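Local coordinates for protein multi-copper Oxidase CueO (Ochrobactrum, PDB 6EVG) that oxidises lignin model compounds and lignosulfonate as a laccase-like enzyme, probably passing the electrons through its copper centres to dioxygen, at residues P22-P26 with Y166-P172; E49-A55 with I181-V186; R332-F336 with D414-K418; P485-H489 with M501-V505. One frame throughout, in Å; residues are numbered along the deposited sequence.

Contact 1. Residues P22-P26 with Y166-P172; sequences PLPLP and YGVDDIP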
loop_
_atom_site.group_PDB
_atom_site.type_symbol
_atom_site.label_atom_id
_atom_site.label_comp_id
_atom_site.label_asym_id
_atom_site.label_seq_id
_atom_site.Cartn_x
_atom_site.Cartn_y
_atom_site.Cartn_z
ATOM N N PRO A 22 -8.476 -13.722 -17.966
ATOM C CA PRO A 22 -9.146 -13.674 -16.666
ATOM C C PRO A 22 -8.313 -13.021 -15.575
ATOM O O PRO A 22 -7.127 -13.241 -15.494
ATOM C CB PRO A 22 -9.420 -15.124 -16.282
ATOM C CG PRO A 22 -9.072 -15.909 -17.452
ATOM C CD PRO A 22 -8.337 -15.106 -18.473
ATOM N N LEU A 23 -8.942 -12.290 -14.677
ATOM C CA LEU A 23 -8.236 -11.675 -13.544
ATOM C C LEU A 23 -7.688 -12.805 -12.639
ATOM O O LEU A 23 -8.445 -13.566 -12.083
ATOM C CB LEU A 23 -9.201 -10.841 -12.769
ATOM C CG LEU A 23 -8.599 -10.131 -11.541
ATOM C CD1 LEU A 23 -7.723 -8.979 -11.928
ATOM C CD2 LEU A 23 -9.682 -9.716 -10.537
ATOM N N PRO A 24 -6.368 -12.838 -12.416
ATOM C CA PRO A 24 -5.788 -13.753 -11.438
ATOM C C PRO A 24 -6.139 -13.352 -10.023
ATOM O O PRO A 24 -6.244 -12.172 -9.737
ATOM C CB PRO A 24 -4.287 -13.573 -11.673
ATOM C CG PRO A 24 -4.058 -12.850 -12.841
ATOM C CD PRO A 24 -5.315 -12.101 -13.117
ATOM N N LEU A 25 -6.297 -14.344 -9.169
ATOM C CA LEU A 25 -6.580 -14.117 -7.764
ATOM C C LEU A 25 -5.398 -14.554 -6.916
ATOM O O LEU A 25 -4.878 -15.645 -7.098
ATOM C CB LEU A 25 -7.818 -14.945 -7.369
ATOM C CG LEU A 25 -9.178 -14.500 -7.694
ATOM C CD1 LEU A 25 -10.086 -15.666 -7.416
ATOM C CD2 LEU A 25 -9.487 -13.358 -6.717
ATOM N N PRO A 26 -4.938 -13.708 -6.022
ATOM C CA PRO A 26 -3.877 -14.175 -5.080
ATOM C C PRO A 26 -4.385 -15.414 -4.347
ATOM O O PRO A 26 -5.529 -15.402 -3.848
ATOM C CB PRO A 26 -3.691 -12.973 -4.141
ATOM C CG PRO A 26 -4.107 -11.806 -4.988
ATOM C CD PRO A 26 -5.298 -12.317 -5.762
ATOM N N TYR A 166 -14.538 -14.918 -0.817
ATOM C CA TYR A 166 -13.277 -14.621 -1.475
ATOM C C TYR A 166 -13.231 -15.113 -2.877
ATOM O O TYR A 166 -13.489 -16.284 -3.181
ATOM C CB TYR A 166 -12.086 -15.215 -0.672
ATOM C CG TYR A 166 -10.739 -14.781 -1.283
ATOM C CD1 TYR A 166 -10.373 -13.458 -1.283
ATOM C CD2 TYR A 166 -9.909 -15.677 -1.896
ATOM C CE1 TYR A 166 -9.173 -13.012 -1.836
ATOM C CE2 TYR A 166 -8.688 -15.246 -2.441
ATOM C CZ TYR A 166 -8.336 -13.945 -2.430
ATOM O OH TYR A 166 -7.163 -13.469 -2.966
ATOM N N GLY A 167 -12.875 -14.201 -3.793
ATOM C CA GLY A 167 -12.823 -14.492 -5.178
ATOM C C GLY A 167 -14.113 -14.520 -5.954
ATOM O O GLY A 167 -14.106 -14.698 -7.158
ATOM N N VAL A 168 -15.222 -14.320 -5.243
ATOM C CA VAL A 168 -16.561 -14.325 -5.844
ATOM C C VAL A 168 -17.141 -12.910 -5.759
ATOM O O VAL A 168 -17.364 -12.250 -6.781
ATOM C CB VAL A 168 -17.482 -15.364 -5.201
ATOM C CG1 VAL A 168 -18.840 -15.341 -5.858
ATOM C CG2 VAL A 168 -16.881 -16.774 -5.257
ATOM N N ASP A 169 -17.409 -12.462 -4.545
ATOM C CA ASP A 169 -17.890 -11.114 -4.337
ATOM C C ASP A 169 -16.996 -10.283 -3.411
ATOM O O ASP A 169 -17.359 -9.224 -3.028
ATOM C CB ASP A 169 -19.358 -11.100 -3.842
ATOM C CG ASP A 169 -19.530 -11.712 -2.496
ATOM O OD1 ASP A 169 -18.517 -12.060 -1.845
ATOM O OD2 ASP A 169 -20.717 -11.842 -2.063
ATOM N N ASP A 170 -15.783 -10.786 -3.141
ATOM C CA ASP A 170 -14.769 -10.092 -2.323
ATOM C C ASP A 170 -13.456 -10.330 -3.075
ATOM O O ASP A 170 -12.913 -11.433 -3.014
ATOM C CB ASP A 170 -14.773 -10.658 -0.920
ATOM C CG ASP A 170 -13.764 -10.028 -0.011
ATOM O OD1 ASP A 170 -13.142 -8.989 -0.385
ATOM O OD2 ASP A 170 -13.614 -10.525 1.153
ATOM N N ILE A 171 -13.004 -9.310 -3.812
ATOM C CA ILE A 171 -11.967 -9.463 -4.785
ATOM C C ILE A 171 -10.878 -8.410 -4.561
ATOM O O ILE A 171 -11.161 -7.230 -4.531
ATOM C CB ILE A 171 -12.527 -9.273 -6.241
ATOM C CG1 ILE A 171 -13.649 -10.307 -6.506
ATOM C CG2 ILE A 171 -11.436 -9.384 -7.267
ATOM C CD1 ILE A 171 -14.445 -10.046 -7.742
ATOM N N PRO A 172 -9.614 -8.853 -4.395
ATOM C CA PRO A 172 -8.503 -7.889 -4.274
ATOM C C PRO A 172 -8.031 -7.455 -5.654
ATOM O O PRO A 172 -7.946 -8.271 -6.575
ATOM C CB PRO A 172 -7.418 -8.700 -3.554
ATOM C CG PRO A 172 -7.647 -10.096 -4.055
ATOM C CD PRO A 172 -9.143 -10.237 -4.274
#
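Leu25, Pro26 and Tyr166 carry most of this contact, in which the first modelled residues of the chain lie along the turn that leads into strand 170-178. The one direct hydrogen bond between the segments runs from Tyr166 OH to Pro26 O, 2.7 Å, with the carbonyl close to the plane of the ring. The hydroxyl also passes 3.6 Å from Pro26 CD. The same CD also meets a second proline, 3.7 Å from Pro172 CG. Leu25 fills the space between. Its CD2 lies 4.0 Å from Pro172 CD, while its CD1 rests 3.7 Å from the CA of Gly167. A side chain at Gly167 would clash with that methyl, and the positive phi of 79° favours glycine as well. The turn is held by Gly167 N bonding to Asp170 O, 2.9 Å. Further back, Leu23 CD2 touches Ile171 CG2 at 3.7 Å. Asn206 ND2 bonds both Pro24 O and Pro172 O, and Leu23 pairs by backbone with Glu212. The N-terminal arm therefore lies against strands of the second cupredoxin domain before it turns into strand 28-29 of the first. The chemistry is that of a proline-rich arm, short of NH donors, which packs through rings and methyl groups and makes its one direct hydrogen bond to segment 166-172 through the hydroxyl of Tyr166.

Contact 2. Residues E49-A55 with I181-V186; sequences EEGSEAA and IEGDKV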
loop_
_atom_site.group_PDB
_atom_site.type_symbol
_atom_site.label_atom_id
_atom_site.label_comp_id
_atom_site.label_asym_id
_atom_site.label_seq_id
_atom_site.Cartn_x
_atom_site.Cartn_y
_atom_site.Cartn_z
ATOM N N GLU A 49 1.314 -10.315 -20.285
ATOM C CA GLU A 49 0.402 -10.388 -21.410
ATOM C C GLU A 49 0.746 -11.563 -22.228
ATOM O O GLU A 49 1.895 -12.011 -22.228
ATOM C CB GLU A 49 0.330 -9.085 -22.058
ATOM C CG GLU A 49 1.455 -8.657 -22.815
ATOM C CD GLU A 49 1.093 -7.479 -23.757
ATOM O OE1 GLU A 49 0.039 -6.767 -23.632
ATOM O OE2 GLU A 49 1.910 -7.282 -24.643
ATOM N N GLU A 50 -0.228 -12.083 -22.939
ATOM C CA GLU A 50 -0.054 -13.258 -23.777
ATOM C C GLU A 50 1.026 -13.043 -24.764
ATOM O O GLU A 50 1.076 -11.946 -25.372
ATOM C CB GLU A 50 -1.354 -13.566 -24.523
ATOM C CG GLU A 50 -1.381 -14.835 -25.379
ATOM C CD GLU A 50 -2.824 -15.284 -25.602
ATOM O OE1 GLU A 50 -3.510 -14.612 -26.411
ATOM O OE2 GLU A 50 -3.272 -16.248 -24.930
ATOM N N GLY A 51 1.927 -13.996 -24.791
ATOM C CA GLY A 51 3.013 -14.011 -25.748
ATOM C C GLY A 51 4.312 -13.483 -25.241
ATOM O O GLY A 51 5.267 -13.609 -25.960
ATOM N N SER A 52 4.378 -12.947 -24.041
ATOM C CA SER A 52 5.617 -12.371 -23.590
ATOM C C SER A 52 5.837 -12.745 -22.124
ATOM O O SER A 52 4.956 -13.203 -21.432
ATOM C CB SER A 52 5.598 -10.876 -23.707
ATOM O OG SER A 52 4.489 -10.302 -23.125
ATOM N N GLU A 53 7.086 -12.518 -21.694
ATOM C CA GLU A 53 7.470 -12.773 -20.310
ATOM C C GLU A 53 8.655 -11.860 -19.971
ATOM O O GLU A 53 9.435 -11.494 -20.865
ATOM C CB GLU A 53 7.846 -14.220 -20.380
ATOM C CG GLU A 53 8.125 -14.867 -19.155
ATOM C CD GLU A 53 8.657 -16.308 -19.410
ATOM O OE1 GLU A 53 9.853 -16.541 -19.730
ATOM O OE2 GLU A 53 7.826 -17.202 -19.365
ATOM N N ALA A 54 8.803 -11.552 -18.677
ATOM C CA ALA A 54 9.890 -10.691 -18.217
ATOM C C ALA A 54 10.462 -11.240 -16.917
ATOM O O ALA A 54 9.791 -11.939 -16.149
ATOM C CB ALA A 54 9.448 -9.264 -18.013
ATOM N N ALA A 55 11.712 -10.860 -16.645
ATOM C CA ALA A 55 12.304 -11.178 -15.327
ATOM C C ALA A 55 11.474 -10.582 -14.211
ATOM O O ALA A 55 10.960 -9.466 -14.343
ATOM C CB ALA A 55 13.698 -10.582 -15.263
ATOM N N ILE A 181 7.428 -5.190 -20.179
ATOM C CA ILE A 181 6.712 -6.451 -20.026
ATOM C C ILE A 181 7.382 -7.625 -20.733
ATOM O O ILE A 181 6.908 -8.768 -20.631
ATOM C CB ILE A 181 5.208 -6.303 -20.375
ATOM C CG1 ILE A 181 5.019 -5.799 -21.805
ATOM C CG2 ILE A 181 4.515 -5.368 -19.400
ATOM C CD1 ILE A 181 5.433 -6.616 -22.935
ATOM N N GLU A 182 8.494 -7.402 -21.448
ATOM C CA GLU A 182 9.263 -8.466 -22.112
ATOM C C GLU A 182 10.711 -8.177 -21.918
ATOM O O GLU A 182 11.195 -7.071 -22.241
ATOM C CB GLU A 182 8.901 -8.524 -23.592
ATOM C CG GLU A 182 9.755 -9.518 -24.378
ATOM C CD GLU A 182 9.571 -10.973 -24.135
ATOM O OE1 GLU A 182 8.504 -11.424 -24.517
ATOM O OE2 GLU A 182 10.647 -11.669 -23.775
ATOM N N GLY A 183 11.454 -9.174 -21.446
ATOM C CA GLY A 183 12.891 -9.041 -21.302
ATOM C C GLY A 183 13.346 -9.049 -19.875
ATOM O O GLY A 183 12.595 -9.134 -18.889
ATOM N N ASP A 184 14.662 -8.890 -19.742
ATOM C CA ASP A 184 15.294 -8.938 -18.455
ATOM C C ASP A 184 15.645 -7.614 -17.798
ATOM O O ASP A 184 15.879 -7.563 -16.598
ATOM C CB ASP A 184 16.549 -9.832 -18.518
ATOM C CG ASP A 184 16.184 -11.306 -18.719
ATOM O OD1 ASP A 184 15.040 -11.684 -18.406
ATOM O OD2 ASP A 184 17.061 -12.111 -19.118
ATOM N N LYS A 185 15.638 -6.557 -18.584
ATOM C CA LYS A 185 15.983 -5.210 -18.042
ATOM C C LYS A 185 14.682 -4.519 -17.741
ATOM O O LYS A 185 14.125 -3.842 -18.609
ATOM C CB LYS A 185 16.849 -4.439 -19.041
ATOM C CG LYS A 185 18.184 -5.074 -19.293
ATOM C CD LYS A 185 18.964 -4.181 -20.240
ATOM C CE LYS A 185 20.377 -4.630 -20.440
ATOM N NZ LYS A 185 20.965 -3.662 -21.425
ATOM N N VAL A 186 14.131 -4.776 -16.553
ATOM C CA VAL A 186 12.771 -4.353 -16.237
ATOM C C VAL A 186 12.715 -3.055 -15.417
ATOM O O VAL A 186 11.723 -2.322 -15.513
ATOM C CB VAL A 186 11.953 -5.455 -15.559
ATOM C CG1 VAL A 186 11.805 -6.645 -16.482
ATOM C CG2 VAL A 186 12.539 -5.880 -14.224
HETATM O O HOH W 1 4.647 -10.169 -20.392
#
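Two backbone hydrogen bonds hold these segments together, and both use Gly183. Its N donates to Glu53 O at 3.1 Å, and its O accepts from Ala55 N at 3.0 Å, so the glycine bridges the residues on either side of Ala54 in a single beta bridge. Gly183 sits at a phi of 113°, which suits a residue without a side chain. A weak bond from Glu53 N to Glu182 OE1, 3.3 Å, adds to this. Next along, water 1 joins the segments: it donates to Ile181 O at 2.7 Å and lies 2.7 Å from Ser52 OG. Ser52 ends a type II turn that begins at Glu49, with Ser52 N bonded to Glu49 O at 3.2 Å and Gly51 taking the positive phi. Outside the polar core, Ile181 has the most surface covered; its CD1 comes 3.8 Å from Ser52 OG and 4.0 Å from Glu49 OE2. At the far end Ala54 CB packs on Val186 CG1 at 3.8 Å, and Ala55 CB lies 3.6 Å from Asp184 OD1. The acids Glu53 and Asp184 both form salt bridges with Arg45. That arginine belongs to strand 36-46, the sheet neighbour of strand 54-59. The loop between strand 170-178 and helix 191-196 thus reaches across from the second domain and docks on the outermost strand of a first-domain sheet, at the protein surface.

Contact 3. Residues R332-F336 with D414-K418; sequences RRSFF and DVEAK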
loop_
_atom_site.group_PDB
_atom_site.type_symbol
_atom_site.label_atom_id
_atom_site.label_comp_id
_atom_site.label_asym_id
_atom_site.label_seq_id
_atom_site.Cartn_x
_atom_site.Cartn_y
_atom_site.Cartn_z
ATOM N N ARG A 332 3.694 19.225 18.475
ATOM C CA ARG A 332 3.500 19.502 17.076
ATOM C C ARG A 332 4.822 19.395 16.362
ATOM O O ARG A 332 5.827 20.007 16.799
ATOM C CB ARG A 332 2.844 20.867 16.853
ATOM C CG ARG A 332 2.232 21.027 15.435
ATOM C CD ARG A 332 1.210 22.124 15.379
ATOM N NE ARG A 332 0.541 22.163 14.101
ATOM C CZ ARG A 332 -0.746 22.086 13.952
ATOM N NH1 ARG A 332 -1.555 22.009 15.019
ATOM N NH2 ARG A 332 -1.232 22.126 12.745
ATOM N N ARG A 333 4.852 18.677 15.266
ATOM C CA ARG A 333 5.997 18.558 14.397
ATOM C C ARG A 333 5.672 19.031 13.022
ATOM O O ARG A 333 4.479 19.114 12.662
ATOM C CB ARG A 333 6.550 17.117 14.354
ATOM C CG ARG A 333 6.929 16.548 15.698
ATOM C CD ARG A 333 7.702 15.234 15.531
ATOM N NE ARG A 333 7.782 14.525 16.806
ATOM C CZ ARG A 333 8.844 14.431 17.572
ATOM N NH1 ARG A 333 9.979 15.035 17.270
ATOM N NH2 ARG A 333 8.735 13.787 18.736
ATOM N N SER A 334 6.681 19.229 12.199
ATOM C CA SER A 334 6.553 19.582 10.813
ATOM C C SER A 334 7.587 18.867 9.983
ATOM O O SER A 334 8.747 18.750 10.399
ATOM C CB SER A 334 6.764 21.100 10.663
ATOM O OG SER A 334 5.866 21.879 11.435
ATOM N N PHE A 335 7.173 18.393 8.790
ATOM C CA PHE A 335 8.063 17.812 7.832
ATOM C C PHE A 335 7.768 18.318 6.463
ATOM O O PHE A 335 6.586 18.460 6.076
ATOM C CB PHE A 335 8.065 16.260 7.885
ATOM C CG PHE A 335 8.471 15.727 9.211
ATOM C CD1 PHE A 335 9.803 15.655 9.569
ATOM C CD2 PHE A 335 7.549 15.404 10.173
ATOM C CE1 PHE A 335 10.154 15.251 10.849
ATOM C CE2 PHE A 335 7.891 15.011 11.435
ATOM C CZ PHE A 335 9.218 14.946 11.786
ATOM N N PHE A 336 8.793 18.555 5.685
ATOM C CA PHE A 336 8.761 19.025 4.298
ATOM C C PHE A 336 9.400 17.957 3.402
ATOM O O PHE A 336 10.533 17.498 3.663
ATOM C CB PHE A 336 9.502 20.369 4.189
ATOM C CG PHE A 336 9.656 20.877 2.803
ATOM C CD1 PHE A 336 8.561 21.020 1.964
ATOM C CD2 PHE A 336 10.909 21.192 2.298
ATOM C CE1 PHE A 336 8.718 21.527 0.681
ATOM C CE2 PHE A 336 11.067 21.667 0.995
ATOM C CZ PHE A 336 9.956 21.862 0.234
ATOM N N ASP A 414 15.769 10.479 13.960
ATOM C CA ASP A 414 15.185 11.802 13.672
ATOM C C ASP A 414 14.154 12.256 14.688
ATOM O O ASP A 414 13.967 13.477 14.813
ATOM C CB ASP A 414 14.598 11.761 12.254
ATOM C CG ASP A 414 15.673 11.403 11.215
ATOM O OD1 ASP A 414 16.495 12.275 10.939
ATOM O OD2 ASP A 414 15.721 10.218 10.803
ATOM N N VAL A 415 13.431 11.297 15.269
ATOM C CA VAL A 415 12.297 11.568 16.146
ATOM C C VAL A 415 12.354 10.652 17.329
ATOM O O VAL A 415 12.513 9.421 17.179
ATOM C CB VAL A 415 10.958 11.384 15.375
ATOM C CG1 VAL A 415 9.778 11.228 16.295
ATOM C CG2 VAL A 415 10.758 12.474 14.324
ATOM N N GLU A 416 12.136 11.222 18.506
ATOM C CA GLU A 416 11.861 10.484 19.717
ATOM C C GLU A 416 10.440 10.779 20.157
ATOM O O GLU A 416 10.155 11.894 20.533
ATOM C CB GLU A 416 12.847 10.839 20.849
ATOM C CG GLU A 416 14.262 10.483 20.537
ATOM C CD GLU A 416 15.258 10.804 21.653
ATOM O OE1 GLU A 416 14.859 11.239 22.741
ATOM O OE2 GLU A 416 16.446 10.520 21.407
ATOM N N ALA A 417 9.565 9.788 20.042
ATOM C CA ALA A 417 8.114 9.955 20.360
ATOM C C ALA A 417 7.784 9.248 21.637
ATOM O O ALA A 417 8.220 8.106 21.850
ATOM C CB ALA A 417 7.245 9.430 19.236
ATOM N N LYS A 418 7.036 9.858 22.537
ATOM C CA LYS A 418 6.646 9.129 23.748
ATOM C C LYS A 418 5.721 7.960 23.414
ATOM O O LYS A 418 4.730 8.128 22.660
ATOM C CB LYS A 418 5.998 10.065 24.745
ATOM C CG LYS A 418 6.932 11.112 25.302
ATOM C CD LYS A 418 6.381 11.852 26.497
ATOM C CE LYS A 418 5.265 12.782 26.103
ATOM N NZ LYS A 418 5.145 13.938 27.041
HETATM O O HOH W 2 12.330 14.167 18.780
#
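This is packing between the facing edges of two sheets, carried by side chains and a water, in the C-terminal cupredoxin domain. Strands 332-336 and 415-417 run roughly antiparallel, at 151°, but their axes stay 11.0 Å apart, too far for backbone pairing. Arg333 spans most of the gap. It points toward the other strand in an extended conformation, and its guanidinium lays one face over Val415, with CZ 3.6 Å from CG1. At the edge of the same group, NH2 makes a weak hydrogen bond to Glu416 O, 3.0 Å, and NH1 gives a proton to water 2 at 2.9 Å. That water also accepts from Glu416 N at 3.0 Å, so both backbone polar groups of Glu416 are tied to the arginine. The charge is answered by Glu423, which forms a salt bridge with Arg333 NE. Deeper in, Phe335 reaches Val415 from the same strand as Arg333; its CZ is 3.9 Å from Val415 CG2, and the ring meets Phe488 edge-to-face. Val415 is thus the shared footing of an arginine and a phenylalanine. Each strand is the outermost of its sheet: 332-336 pairs with 422-428, and 415-417 runs beside 501-506, where Val415 also packs on Phe504. The pair therefore closes one side of the beta sandwich, with Arg333 at its rim and Phe335 turned to the interior.

Contact 4. Residues P485-H489 with M501-V505; sequences PFMFH and MAQFV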
loop_
_atom_site.group_PDB
_atom_site.type_symbol
_atom_site.label_atom_id
_atom_site.label_comp_id
_atom_site.label_asym_id
_atom_site.label_seq_id
_atom_site.Cartn_x
_atom_site.Cartn_y
_atom_site.Cartn_z
ATOM N N PRO A 485 14.606 0.776 14.789
ATOM C CA PRO A 485 13.731 1.941 14.710
ATOM C C PRO A 485 12.591 1.729 13.732
ATOM O O PRO A 485 12.710 0.994 12.742
ATOM C CB PRO A 485 14.653 3.049 14.229
ATOM C CG PRO A 485 15.741 2.343 13.532
ATOM C CD PRO A 485 15.936 1.053 14.238
ATOM N N PHE A 486 11.471 2.426 13.980
ATOM C CA PHE A 486 10.432 2.558 12.939
ATOM C C PHE A 486 10.831 3.677 11.995
ATOM O O PHE A 486 11.815 4.403 12.246
ATOM C CB PHE A 486 9.070 2.785 13.598
ATOM C CG PHE A 486 8.358 1.547 14.099
ATOM C CD1 PHE A 486 8.216 0.424 13.328
ATOM C CD2 PHE A 486 7.757 1.547 15.365
ATOM C CE1 PHE A 486 7.466 -0.673 13.783
ATOM C CE2 PHE A 486 7.062 0.455 15.829
ATOM C CZ PHE A 486 6.906 -0.666 15.014
ATOM N N MET A 487 10.176 3.768 10.875
ATOM C CA MET A 487 10.526 4.696 9.827
ATOM C C MET A 487 9.315 5.456 9.360
ATOM O O MET A 487 8.194 4.975 9.492
ATOM C CB MET A 487 11.186 3.972 8.670
ATOM C CG MET A 487 12.421 3.186 9.257
ATOM S SD MET A 487 13.340 2.304 8.059
ATOM C CE MET A 487 14.463 3.492 7.689
ATOM N N PHE A 488 9.554 6.610 8.754
ATOM C CA PHE A 488 8.544 7.350 8.013
ATOM C C PHE A 488 9.183 7.874 6.763
ATOM O O PHE A 488 10.369 8.243 6.765
ATOM C CB PHE A 488 7.843 8.396 8.877
ATOM C CG PHE A 488 8.729 9.477 9.444
ATOM C CD1 PHE A 488 9.425 9.259 10.608
ATOM C CD2 PHE A 488 8.803 10.767 8.909
ATOM C CE1 PHE A 488 10.188 10.286 11.226
ATOM C CE2 PHE A 488 9.564 11.772 9.503
ATOM C CZ PHE A 488 10.251 11.524 10.670
ATOM N N HIS A 489 8.415 7.960 5.667
ATOM C CA HIS A 489 9.033 8.213 4.383
ATOM C C HIS A 489 7.983 8.539 3.333
ATOM O O HIS A 489 6.806 8.295 3.519
ATOM C CB HIS A 489 9.904 6.999 3.935
ATOM C CG HIS A 489 9.167 5.696 3.881
ATOM N ND1 HIS A 489 8.583 5.236 2.727
ATOM C CD2 HIS A 489 8.939 4.747 4.812
ATOM C CE1 HIS A 489 8.028 4.048 2.978
ATOM N NE2 HIS A 489 8.189 3.749 4.249
ATOM N N MET A 501 13.401 9.717 3.688
ATOM C CA MET A 501 13.084 8.780 4.743
ATOM C C MET A 501 13.768 9.194 6.013
ATOM O O MET A 501 14.819 9.839 5.994
ATOM C CB MET A 501 13.527 7.340 4.307
ATOM C CG MET A 501 13.225 6.261 5.317
ATOM S SD MET A 501 12.988 4.612 4.591
ATOM C CE MET A 501 14.615 4.301 3.950
ATOM N N ALA A 502 13.162 8.819 7.133
ATOM C CA ALA A 502 13.636 9.172 8.475
ATOM C C ALA A 502 13.204 8.078 9.434
ATOM O O ALA A 502 12.430 7.180 9.098
ATOM C CB ALA A 502 13.035 10.530 8.874
ATOM N N GLN A 503 13.746 8.128 10.652
ATOM C CA GLN A 503 13.588 7.068 11.639
ATOM C C GLN A 503 13.139 7.597 12.987
ATOM O O GLN A 503 13.531 8.727 13.387
ATOM C CB GLN A 503 15.041 6.393 11.908
ATOM C CG GLN A 503 15.650 5.895 10.689
ATOM C CD GLN A 503 16.749 4.947 10.961
ATOM O OE1 GLN A 503 16.642 3.825 10.496
ATOM N NE2 GLN A 503 17.879 5.423 11.560
ATOM N N PHE A 504 12.343 6.816 13.707
ATOM C CA PHE A 504 11.916 7.155 15.055
ATOM C C PHE A 504 12.073 6.010 16.007
ATOM O O PHE A 504 12.031 4.822 15.618
ATOM C CB PHE A 504 10.521 7.777 15.135
ATOM C CG PHE A 504 9.334 6.811 14.987
ATOM C CD1 PHE A 504 8.747 6.259 16.117
ATOM C CD2 PHE A 504 8.738 6.565 13.771
ATOM C CE1 PHE A 504 7.611 5.453 16.014
ATOM C CE2 PHE A 504 7.607 5.822 13.678
ATOM C CZ PHE A 504 7.036 5.241 14.781
ATOM N N VAL A 505 12.238 6.359 17.272
ATOM C CA VAL A 505 12.145 5.431 18.369
ATOM C C VAL A 505 11.059 5.926 19.340
ATOM O O VAL A 505 10.704 7.125 19.302
ATOM C CB VAL A 505 13.471 5.236 19.125
ATOM C CG1 VAL A 505 14.493 4.636 18.213
ATOM C CG2 VAL A 505 13.976 6.494 19.791
#
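Strands 486-489 and 501-505 are antiparallel neighbours, their axes 4.5 Å apart at closest. Phe488 with Ala502 forms a hydrogen-bonded pair (Phe488 N to Ala502 O 3.0 Å, Ala502 N to Phe488 O 2.9 Å). So does Phe486 with Phe504, where Phe504 N to Phe486 O is 2.9 Å and the return bond from Phe486 N to Phe504 O, 3.0 Å, is weak. These four side chains share one face: Ala502 CB sits over the Phe488 ring and Phe486 CB over the Phe504 ring, both CH-pi contacts. Met487, His489, Met501 and Gln503 take the other face, with Met487 CE 3.6 Å from Met501 SD. There Gln503 bonds His106, and His489 stacks on His133 and bonds His439, its side chain about 8 Å from the copper that Cys490 binds. Histidines flanking this cysteine usually serve the trinuclear cluster in multicopper oxidases, so this antiparallel pair has a greasy side for the sandwich core and a histidine-bearing side probably meant for copper chemistry.

Overall arrangement
The four contacts fall into two pairs. Contacts 1 and 2 interleave along the chain: 22-26, 49-55, 166-172, then 181-186. Strand 170-178 begins in contact 1 and leads on to the loop of contact 2, so both join the first cupredoxin domain or the arm leading into it to the second, with centres 24 Å apart. Contacts 3 and 4 follow in the third domain, their centres about 10 Å apart, and touching: Asp414 OD2 lies 2.9 Å from Gln503 N, and strands 415-417 and 501-506 are sheet neighbours. Contact 3 lies about 40 Å from contact 1, centre to centre, across the molecule. One pair ties domains together; the other builds the sandwich beside the copper site.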